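Periplasmic protein-probably involved in high-affinity Fe2+ transport (Escherichia coli F11, PDB 5I0Y) is a periplasmic copper-binding protein that takes part in iron transport, probably high-affinity uptake of ferrous iron, and needs its copper site for that task. Local coordinates at the interface of chains A and B. Residues are numbered along the deposited sequence; one frame, centred on the assembly and turned at random. Chains: chain A/B, Periplasmic protein-probably involved in high-affinity Fe2+ transport.

The interface of chains A and B. Residues chain A 3, 24-28, 46, 92; chain B 127, 129, 131-132.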
# COMPACT_ATOMS: atom_id res chain seq x y z
N PHE A 3 13.52 -3.16 18.85
CA PHE A 3 12.67 -3.38 20.06
C PHE A 3 12.27 -4.86 20.20
O PHE A 3 12.33 -5.62 19.23
CB PHE A 3 11.42 -2.48 20.04
CG PHE A 3 10.59 -2.60 18.78
CD1 PHE A 3 10.74 -1.67 17.75
CD2 PHE A 3 9.65 -3.62 18.63
CE1 PHE A 3 9.97 -1.76 16.59
CE2 PHE A 3 8.89 -3.73 17.47
CZ PHE A 3 9.04 -2.80 16.45
N LEU A 24 3.98 -7.87 21.10
CA LEU A 24 4.95 -7.09 21.88
C LEU A 24 4.13 -6.30 22.88
O LEU A 24 2.92 -6.46 22.96
CB LEU A 24 5.77 -6.17 20.97
CG LEU A 24 5.00 -5.20 20.06
CD1 LEU A 24 5.77 -3.90 19.91
CD2 LEU A 24 4.66 -5.80 18.69
N GLN A 25 4.81 -5.45 23.64
CA GLN A 25 4.10 -4.57 24.57
C GLN A 25 3.15 -3.64 23.83
O GLN A 25 3.33 -3.37 22.63
CB GLN A 25 5.09 -3.79 25.46
CG GLN A 25 5.70 -2.53 24.84
CD GLN A 25 6.79 -2.80 23.82
OE1 GLN A 25 7.27 -3.93 23.67
NE2 GLN A 25 7.19 -1.75 23.10
N PRO A 26 2.09 -3.16 24.51
CA PRO A 26 1.20 -2.19 23.88
C PRO A 26 1.94 -0.95 23.38
O PRO A 26 2.97 -0.57 23.93
CB PRO A 26 0.24 -1.82 25.01
CG PRO A 26 0.23 -3.04 25.89
CD PRO A 26 1.64 -3.54 25.87
N ILE A 27 1.40 -0.36 22.30
CA ILE A 27 2.06 0.78 21.66
C ILE A 27 1.14 2.01 21.65
O ILE A 27 -0.05 1.91 21.93
CB ILE A 27 2.55 0.41 20.22
CG1 ILE A 27 1.39 -0.07 19.33
CG2 ILE A 27 3.61 -0.68 20.31
CD1 ILE A 27 0.56 1.03 18.71
N ASP A 28 1.71 3.17 21.33
CA ASP A 28 0.91 4.35 21.04
C ASP A 28 0.90 4.55 19.53
O ASP A 28 1.92 4.35 18.87
CB ASP A 28 1.52 5.63 21.65
CG ASP A 28 1.73 5.57 23.16
OD1 ASP A 28 1.03 4.83 23.86
OD2 ASP A 28 2.60 6.32 23.65
N GLN A 46 0.17 -8.43 16.04
CA GLN A 46 0.54 -8.03 14.69
C GLN A 46 0.49 -9.21 13.74
O GLN A 46 0.75 -10.35 14.13
CB GLN A 46 1.98 -7.48 14.65
CG GLN A 46 2.26 -6.14 15.32
CD GLN A 46 3.63 -5.59 14.95
OE1 GLN A 46 4.33 -6.15 14.07
NE2 GLN A 46 4.04 -4.52 15.61
N ALA A 92 5.79 1.13 11.96
CA ALA A 92 6.66 1.31 13.13
C ALA A 92 8.09 1.49 12.66
O ALA A 92 8.35 1.53 11.47
CB ALA A 92 6.52 0.12 14.07
N HIS B 127 3.07 4.22 14.54
CA HIS B 127 3.50 4.15 15.94
C HIS B 127 4.18 5.43 16.35
O HIS B 127 4.94 6.00 15.58
CB HIS B 127 4.42 2.96 16.16
CG HIS B 127 3.72 1.60 16.10
ND1 HIS B 127 4.09 0.58 16.88
CD2 HIS B 127 2.65 1.13 15.31
CE1 HIS B 127 3.33 -0.51 16.61
NE2 HIS B 127 2.44 -0.16 15.67
N ASP B 129 5.42 5.93 19.90
CA ASP B 129 6.13 5.85 21.19
C ASP B 129 7.64 5.74 21.05
O ASP B 129 8.17 5.58 19.95
CB ASP B 129 5.55 4.74 22.08
CG ASP B 129 5.56 3.36 21.43
OD1 ASP B 129 6.42 3.03 20.60
OD2 ASP B 129 4.68 2.58 21.79
N GLU B 131 9.69 3.39 21.99
CA GLU B 131 10.22 2.06 21.72
C GLU B 131 10.06 1.66 20.26
O GLU B 131 10.97 1.07 19.68
CB GLU B 131 9.53 1.02 22.61
CG GLU B 131 9.83 1.18 24.10
CD GLU B 131 8.87 2.12 24.80
OE1 GLU B 131 8.98 2.25 26.04
OE2 GLU B 131 7.98 2.72 24.15
N THR B 132 8.92 2.00 19.66
CA THR B 132 8.58 1.49 18.33
C THR B 132 8.21 2.57 17.33
O THR B 132 8.02 2.28 16.14
CB THR B 132 7.42 0.47 18.40
OG1 THR B 132 6.19 1.16 18.63
CG2 THR B 132 7.63 -0.58 19.50
O HOH W 1 5.73 0.59 23.27
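The imidazole of B:His127, at the end of strand 125-127, is held between the side chains of A:Ile27 and A:Ala92. A:Ile27, whose branched chain can cover a ring, lays its CG1 branch over one face, CG1 lying 3.4 Å from CE1 of B:His127 and CD1 standing above the ring centre; CG1 reaches there because it sits between its own backbone N and carbonyl carbon (chi1 58°). The methyl of A:Ala92, small enough to fit beneath, meets the opposite face nearer the rim. A further CH-pi contact pairs B:Thr132 with A:Phe3, whose phenyl offers a broad apolar face: methyl CG2 points at its middle, 3.6 Å from the ring centroid, and meets CD1 of A:Leu24 tip to tip. Threonine suits this place because its other branch is polar.

That hydroxyl, OG1, lies in the imidazole plane and accepts the N-H of ND1 of B:His127 at 2.8 Å, fixing the ring's rotation. B:Asp129 serves both sides: OD1 accepts from OG1, on the syn side, and from the backbone N-H of B:Thr132, bracing its own loop, while OD2 accepts the backbone N-H of A:Asp28, N lying 3.1 Å from OD2, above the carboxylate plane. A water 2.7 Å from OD2 of B:Asp129 links it to NE2 of A:Gln25, the carbonyl O of A:Pro26 and, at longer range, OE2 of B:Glu131.

This patch and its twin form part of the two-fold interface of the deposited assembly, possibly the biological dimer. CE1 of B:His127 and NE2 of engineered A:Gln46 approach tip to tip without bonding, 4.2 Å apart. Strands 43-51 and 88-92 carry A:Gln46, A:Ala92 and the copper ligands A:His44 and A:Met90 (A:His97 is another), so pairing may bring B:His127 towards the neighbour's copper site.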